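Local coordinates for protein formimidoylglutamase (Bacillus subtilis, PDB 3M1R) that catalyses the manganese-dependent hydrolysis of N-formimidoyl-L-glutamate to L-glutamate and formamide in histidine degradation, at residues 186-192 and 209-214; 145-149 and 181-187; 238-242 and 277-282. All coordinates share one frame; numbering follows the deposited sequence.

How the interactions relate
All three contacts belong to one parallel sheet and its crossover connections. Interactions 1 and 2 share Leu186 and Ile187 and flank strand 186-191, which pairs with 210-213 at the sheet's outer edge and with 147-152 on its inner flank; both are buried. Gln184 O accepts a probable hydrogen bond from Asn210 ND2, joining the two. Interaction 3 lies one strand further in, with the backbone of Ala148 hydrogen-bonded to that of Phe239 and Phe241, yet it is only partly buried, with Asp238 and Asn282 at its exposed end. Interaction 1 has the longest run of backbone hydrogen bonds, with apolar pairs beside it; interaction 2 has two plus apolar packing, and interaction 3 one plus isoleucine packing against a helix.

Interaction 1 (186-192 and 209-214)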
# COMPACT_ATOMS: atom_id res chain seq x y z
N LEU D 186 37.48 -0.79 18.06
CA LEU D 186 36.11 -0.81 17.57
C LEU D 186 35.34 0.18 18.41
O LEU D 186 35.31 0.06 19.64
CB LEU D 186 35.50 -2.21 17.79
CG LEU D 186 34.44 -2.76 16.83
CD1 LEU D 186 33.52 -3.73 17.54
CD2 LEU D 186 33.64 -1.67 16.18
N ILE D 187 34.75 1.18 17.76
CA ILE D 187 33.87 2.12 18.45
C ILE D 187 32.42 1.92 17.99
O ILE D 187 32.07 2.19 16.84
CB ILE D 187 34.31 3.57 18.18
CG1 ILE D 187 35.72 3.79 18.72
CG2 ILE D 187 33.39 4.55 18.84
CD1 ILE D 187 36.34 5.02 18.17
N GLN D 188 31.58 1.43 18.90
CA GLN D 188 30.17 1.20 18.59
C GLN D 188 29.37 2.40 19.06
O GLN D 188 29.39 2.72 20.24
CB GLN D 188 29.64 -0.07 19.25
CG GLN D 188 30.41 -1.33 18.87
CD GLN D 188 29.74 -2.60 19.39
OE1 GLN D 188 29.32 -2.68 20.55
NE2 GLN D 188 29.66 -3.62 18.53
N LEU D 189 28.67 3.04 18.13
CA LEU D 189 27.94 4.26 18.44
C LEU D 189 26.46 4.02 18.24
O LEU D 189 26.04 3.60 17.15
CB LEU D 189 28.42 5.42 17.55
CG LEU D 189 29.89 5.86 17.66
CD1 LEU D 189 30.28 6.75 16.49
CD2 LEU D 189 30.14 6.59 18.98
N GLY D 190 25.66 4.27 19.27
CA GLY D 190 24.21 4.19 19.18
C GLY D 190 23.59 2.93 19.76
O GLY D 190 22.40 2.68 19.54
N ILE D 191 24.38 2.15 20.50
CA ILE D 191 23.88 0.89 21.07
C ILE D 191 22.63 1.19 21.90
O ILE D 191 22.65 2.03 22.79
CB ILE D 191 24.95 0.18 21.95
CG1 ILE D 191 26.16 -0.25 21.10
CG2 ILE D 191 24.35 -1.01 22.65
CD1 ILE D 191 25.80 -1.13 19.91
N ARG D 192 21.54 0.51 21.60
CA ARG D 192 20.24 0.98 22.05
C ARG D 192 19.65 0.09 23.14
O ARG D 192 19.73 -1.13 23.05
CB ARG D 192 19.28 1.11 20.86
CG ARG D 192 18.04 1.96 21.13
CD ARG D 192 17.05 1.83 19.99
NE ARG D 192 17.60 2.38 18.75
CZ ARG D 192 16.95 2.39 17.59
NH1 ARG D 192 15.72 1.88 17.51
NH2 ARG D 192 17.52 2.92 16.51
N VAL D 209 35.55 -3.68 23.66
CA VAL D 209 34.93 -2.83 22.66
C VAL D 209 34.50 -1.52 23.32
O VAL D 209 34.06 -1.50 24.48
CB VAL D 209 33.75 -3.55 21.95
CG1 VAL D 209 32.89 -2.58 21.10
CG2 VAL D 209 34.29 -4.68 21.08
N ASN D 210 34.66 -0.42 22.60
CA ASN D 210 34.23 0.88 23.07
C ASN D 210 32.75 1.08 22.78
O ASN D 210 32.36 1.35 21.64
CB ASN D 210 35.03 1.99 22.40
CG ASN D 210 36.52 1.82 22.60
OD1 ASN D 210 37.03 1.87 23.72
ND2 ASN D 210 37.24 1.60 21.51
N ILE D 211 31.94 0.96 23.82
CA ILE D 211 30.50 1.01 23.65
C ILE D 211 29.92 2.36 24.07
O ILE D 211 30.12 2.81 25.19
CB ILE D 211 29.82 -0.12 24.42
CG1 ILE D 211 30.45 -1.45 24.02
CG2 ILE D 211 28.31 -0.11 24.15
CD1 ILE D 211 30.35 -2.51 25.09
N HIS D 212 29.21 3.00 23.16
CA HIS D 212 28.52 4.26 23.46
C HIS D 212 27.03 4.14 23.20
O HIS D 212 26.58 4.18 22.04
CB HIS D 212 29.15 5.39 22.65
CG HIS D 212 30.61 5.55 22.92
ND1 HIS D 212 31.11 6.52 23.76
CD2 HIS D 212 31.67 4.81 22.51
CE1 HIS D 212 32.43 6.39 23.83
NE2 HIS D 212 32.79 5.36 23.09
N THR D 213 26.26 3.99 24.27
CA THR D 213 24.81 3.83 24.16
C THR D 213 24.13 5.11 23.68
O THR D 213 24.75 6.18 23.61
CB THR D 213 24.19 3.40 25.50
OG1 THR D 213 24.31 4.48 26.44
CG2 THR D 213 24.92 2.18 26.05
N MSE D 214 22.87 4.96 23.31
CA MSE D 214 22.02 6.09 22.94
C MSE D 214 21.88 6.99 24.15
O MSE D 214 21.76 8.21 24.01
CB MSE D 214 20.64 5.58 22.52
CG MSE D 214 20.58 5.08 21.07
SE MSE D 214 21.16 6.41 19.75
CE MSE D 214 20.07 7.92 20.32
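His212 O takes two backbone N-H groups of 186-192: a good bond from Gly190 N at 2.9 Å and a weak one from Ile191 N at 3.4 Å. This double grip marks a beta bulge, past which the register moves by one and Ile191 pairs with Thr213. Gly190 adopts backbone angles suited to a residue without CB, and its carbonyl is met by CG of the selenomethionine Met214. Before the bulge the strands are in plain parallel register, with Gln188 N bonded to Asn210 O at 2.8 Å and His212 N to Gln188 O. At the start, Leu186 O receives Asn210 N and, weakly, Asn210 ND2, whose better partner is Gln184 O. The Asn210 amide can bend back to this carbonyl because CG sits beside its own backbone N (chi1 -56°).

On the face that carries Ile187, Leu189 and His212, where helix 222-234 packs on Ile187 and His212, the Leu189 side chain runs alongside that of His212, CD2 against CB at 4.0 Å, while Gln188 O lies at the edge of the imidazole, in its plane. Towards the other face, Gln188 stretches squarely across Val209, its CG 3.6 Å from CG1; its amide continues to His156 and Gln151. Val209 CG2 also meets Leu186 CD1 at 3.7 Å, and Ile191 CG1 rests on Ile211 CG2 at the same separation. The outgoing end is closed by Met214 N bonded to Ile191 O, while Thr213 OG1 N-caps the next helix through Met216 N. The contact thus joins the two strands of a beta-alpha-beta crossover through helix 198-206, at the edge of the parallel alpha/beta sheet of the arginase family, with Ile191 close to the metal-binding residues Asp153 and His155.

Interaction 2 (145-149 and 181-187)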
# COMPACT_ATOMS: atom_id res chain seq x y z
N GLY D 145 46.19 -2.27 6.59
CA GLY D 145 46.93 -2.34 7.84
C GLY D 145 46.00 -2.29 9.04
O GLY D 145 44.78 -2.47 8.90
N THR D 146 46.56 -2.03 10.21
CA THR D 146 45.77 -1.94 11.43
C THR D 146 44.64 -0.93 11.31
O THR D 146 44.87 0.28 11.18
CB THR D 146 46.65 -1.59 12.64
OG1 THR D 146 47.64 -2.61 12.81
CG2 THR D 146 45.80 -1.51 13.89
N THR D 147 43.41 -1.42 11.37
CA THR D 147 42.25 -0.60 11.07
C THR D 147 41.34 -0.41 12.28
O THR D 147 41.08 -1.35 13.03
CB THR D 147 41.46 -1.22 9.89
OG1 THR D 147 42.34 -1.38 8.77
CG2 THR D 147 40.27 -0.35 9.48
N ALA D 148 40.88 0.82 12.48
CA ALA D 148 39.86 1.09 13.47
C ALA D 148 38.51 1.05 12.77
O ALA D 148 38.41 1.45 11.61
CB ALA D 148 40.07 2.43 14.09
N VAL D 149 37.48 0.58 13.47
CA VAL D 149 36.13 0.55 12.90
C VAL D 149 35.21 1.42 13.74
O VAL D 149 35.10 1.24 14.96
CB VAL D 149 35.53 -0.88 12.82
CG1 VAL D 149 34.12 -0.86 12.18
CG2 VAL D 149 36.46 -1.82 12.05
N ILE D 181 40.43 -7.42 13.41
CA ILE D 181 40.60 -6.14 14.08
C ILE D 181 40.62 -6.41 15.56
O ILE D 181 40.28 -7.50 16.00
CB ILE D 181 39.45 -5.16 13.79
CG1 ILE D 181 38.13 -5.71 14.33
CG2 ILE D 181 39.39 -4.81 12.29
CD1 ILE D 181 36.95 -4.76 14.17
N GLU D 182 41.03 -5.42 16.34
CA GLU D 182 41.08 -5.58 17.79
C GLU D 182 39.86 -4.93 18.42
O GLU D 182 39.36 -3.92 17.93
CB GLU D 182 42.37 -4.99 18.36
CG GLU D 182 43.57 -5.94 18.32
CD GLU D 182 44.84 -5.28 18.82
OE1 GLU D 182 44.75 -4.21 19.46
OE2 GLU D 182 45.94 -5.82 18.56
N GLY D 183 39.39 -5.51 19.52
CA GLY D 183 38.22 -5.00 20.22
C GLY D 183 38.30 -3.54 20.62
O GLY D 183 37.33 -2.79 20.49
N GLN D 184 39.47 -3.12 21.11
CA GLN D 184 39.60 -1.74 21.57
C GLN D 184 39.74 -0.74 20.43
O GLN D 184 39.78 0.47 20.67
CB GLN D 184 40.75 -1.60 22.55
CG GLN D 184 42.12 -1.61 21.91
CD GLN D 184 42.75 -2.98 21.93
OE1 GLN D 184 42.06 -4.00 21.95
NE2 GLN D 184 44.08 -3.02 21.93
N HIS D 185 39.81 -1.23 19.20
CA HIS D 185 39.85 -0.35 18.02
C HIS D 185 38.48 -0.26 17.37
O HIS D 185 38.36 0.28 16.27
CB HIS D 185 40.83 -0.88 16.99
CG HIS D 185 42.21 -1.09 17.52
ND1 HIS D 185 43.08 -2.01 16.99
CD2 HIS D 185 42.86 -0.50 18.55
CE1 HIS D 185 44.22 -1.97 17.67
NE2 HIS D 185 44.11 -1.07 18.62
N LEU D 186 37.48 -0.79 18.06
CA LEU D 186 36.11 -0.81 17.57
C LEU D 186 35.34 0.18 18.41
O LEU D 186 35.31 0.06 19.64
CB LEU D 186 35.50 -2.21 17.79
CG LEU D 186 34.44 -2.76 16.83
CD1 LEU D 186 33.52 -3.73 17.54
CD2 LEU D 186 33.64 -1.67 16.18
N ILE D 187 34.75 1.18 17.76
CA ILE D 187 33.87 2.12 18.45
C ILE D 187 32.42 1.92 17.99
O ILE D 187 32.07 2.19 16.84
CB ILE D 187 34.31 3.57 18.18
CG1 ILE D 187 35.72 3.79 18.72
CG2 ILE D 187 33.39 4.55 18.84
CD1 ILE D 187 36.34 5.02 18.17
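Two backbone hydrogen bonds tie 145-149 to 181-187: Ile187 N to Val149 O at 2.8 Å, almost straight at 172°, and Val149 N to His185 O at 3.0 Å. They are the first rungs of the parallel pairing between strands 147-152 and 186-191, the two strands of a beta-alpha-beta unit whose crossover helix is 171-178. A short 3-10 turn, with His185 N bonded to Glu182 O and Leu186 N to Gly183 O, leads directly into the second strand. His185 O also receives a CA-H contact from Ala148 CA at 3.3 Å, and Val149 O a longer one from Leu186 CA, so both carbonyls are approached by an N-H and a C-H.

Outward from the backbone, Val149 is the hub of the apolar packing. Its two methyls divide the work: CG1, anti to the backbone N (chi1 -179°), inclines to Leu186 CD2, whereas CG2 turns to Ile181 and meets CD1 at 3.7 Å. The Val149 and Ile181 side chains stand roughly perpendicular, but Val149 and Leu186 run abreast in the same direction, CB to CD2 at 3.9 Å. Phe172 of the crossover helix packs on both Val149 and Leu186, and Ile137 of helix 133-141 on Val149 and Ile181. Ile181 CG2 meanwhile comes up to Thr147 O.

At the start of the first strand Thr147 OG1 donates to Gly145 O at 2.7 Å, bridging the turn into it. Thr146, which is exposed, reaches over to His185, where its CG2 methyl lies obliquely to the imidazole, 4.1 Å from CE1.

Interaction 3 (238-242 and 277-282); sequences DFIFI and IAQQPN
A single hydrogen bond carries the polar part of this contact: Ile240 N donates to Asn282 O at 3.0 Å, nearly straight (165°) although the donor stands 34° out of the carbonyl plane. It sits where the turn after helix 267-278 enters strand 283-289, closing a beta-alpha-beta unit next to strand 239-245; the parallel pairing then continues from Ile240 to Ala284. Asn282 has left-handed backbone angles, and its carbonyl is directed at the strand. The same oxygen takes a CA-H contact from Phe239 CA at 3.3 Å and lies near the plane of the Phe239 ring, at its edge.

The Asn282 side chain meets the Phe239 side chain obliquely, CB 3.9 Å from CD2, with the amide of Asn282 turned well away from the plane of the ring. Asn282 CB also presses on Asp238 O.

Apolar side chains fill the buried part of the contact, beside the last part of helix 267-278. Ile240 CG1 takes the position between its backbone N and carbonyl carbon (chi1 62°), which lets CD1 touch Gln280 CB at 3.9 Å and also approach Pro281 O at 3.8 Å. Gln234 of helix 222-234 touches Ile240, Gln280 and Pro281. Ile242 and Ile277 pass each other head to tail: Ile242 CG1 rests on Ile277 CG2 at 3.6 Å, and Ile242 CD1 is modelled closer still to that methyl, at a doubtfully short separation.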
# COMPACT_ATOMS: atom_id res chain seq x y z
N ASP D 238 46.24 2.71 12.03
CA ASP D 238 46.72 3.36 10.82
C ASP D 238 45.59 3.89 9.94
O ASP D 238 45.78 4.86 9.22
CB ASP D 238 47.59 2.41 10.02
CG ASP D 238 48.97 2.23 10.62
OD1 ASP D 238 49.53 3.23 11.13
OD2 ASP D 238 49.49 1.10 10.59
N PHE D 239 44.43 3.23 10.00
CA PHE D 239 43.29 3.63 9.17
C PHE D 239 41.98 3.52 9.94
O PHE D 239 41.89 2.79 10.93
CB PHE D 239 43.18 2.74 7.93
CG PHE D 239 44.44 2.68 7.12
CD1 PHE D 239 45.43 1.76 7.43
CD2 PHE D 239 44.62 3.52 6.04
CE1 PHE D 239 46.58 1.69 6.68
CE2 PHE D 239 45.78 3.45 5.28
CZ PHE D 239 46.76 2.54 5.61
N ILE D 240 40.97 4.23 9.47
CA ILE D 240 39.64 4.12 10.03
C ILE D 240 38.66 3.68 8.94
O ILE D 240 38.79 4.10 7.79
CB ILE D 240 39.17 5.44 10.66
CG1 ILE D 240 39.08 6.53 9.59
CG2 ILE D 240 40.11 5.87 11.77
CD1 ILE D 240 39.12 7.92 10.17
N PHE D 241 37.72 2.80 9.31
CA PHE D 241 36.67 2.37 8.41
C PHE D 241 35.34 2.70 9.05
O PHE D 241 35.13 2.44 10.23
CB PHE D 241 36.77 0.87 8.13
CG PHE D 241 35.70 0.34 7.19
CD1 PHE D 241 35.86 0.42 5.82
CD2 PHE D 241 34.56 -0.27 7.69
CE1 PHE D 241 34.89 -0.07 4.96
CE2 PHE D 241 33.59 -0.77 6.83
CZ PHE D 241 33.75 -0.68 5.47
N ILE D 242 34.46 3.32 8.28
CA ILE D 242 33.18 3.76 8.80
C ILE D 242 32.10 2.78 8.35
O ILE D 242 31.86 2.63 7.15
CB ILE D 242 32.81 5.15 8.26
CG1 ILE D 242 33.86 6.20 8.64
CG2 ILE D 242 31.44 5.58 8.77
CD1 ILE D 242 33.55 7.55 8.03
N ILE D 277 33.77 12.58 10.89
CA ILE D 277 34.71 11.46 10.77
C ILE D 277 35.40 11.43 9.40
O ILE D 277 36.60 11.16 9.29
CB ILE D 277 34.02 10.12 11.01
CG1 ILE D 277 33.62 9.98 12.48
CG2 ILE D 277 34.92 8.98 10.58
CD1 ILE D 277 32.52 8.96 12.73
N ALA D 278 34.64 11.73 8.35
CA ALA D 278 35.14 11.68 6.99
C ALA D 278 36.31 12.64 6.73
O ALA D 278 37.06 12.45 5.77
CB ALA D 278 34.01 11.94 6.00
N GLN D 279 36.44 13.66 7.57
CA GLN D 279 37.52 14.65 7.44
C GLN D 279 38.82 14.20 8.08
O GLN D 279 39.88 14.78 7.83
CB GLN D 279 37.12 15.97 8.10
CG GLN D 279 36.00 16.68 7.40
CD GLN D 279 35.64 17.97 8.09
OE1 GLN D 279 35.03 17.96 9.16
NE2 GLN D 279 36.03 19.10 7.50
N GLN D 280 38.73 13.18 8.92
CA GLN D 280 39.85 12.71 9.70
C GLN D 280 40.86 12.01 8.80
O GLN D 280 40.54 11.65 7.67
CB GLN D 280 39.35 11.80 10.84
CG GLN D 280 39.61 12.37 12.24
CD GLN D 280 38.88 13.68 12.52
OE1 GLN D 280 39.22 14.39 13.46
NE2 GLN D 280 37.89 13.99 11.70
N PRO D 281 42.10 11.83 9.28
CA PRO D 281 43.14 11.23 8.43
C PRO D 281 42.97 9.72 8.22
O PRO D 281 42.59 9.01 9.14
CB PRO D 281 44.45 11.51 9.21
CG PRO D 281 44.09 12.51 10.27
CD PRO D 281 42.63 12.31 10.57
N ASN D 282 43.25 9.27 7.01
CA ASN D 282 43.33 7.85 6.68
C ASN D 282 41.99 7.10 6.80
O ASN D 282 41.95 5.93 7.19
CB ASN D 282 44.45 7.17 7.47
CG ASN D 282 45.81 7.87 7.28
OD1 ASN D 282 46.43 8.33 8.24
ND2 ASN D 282 46.27 7.96 6.03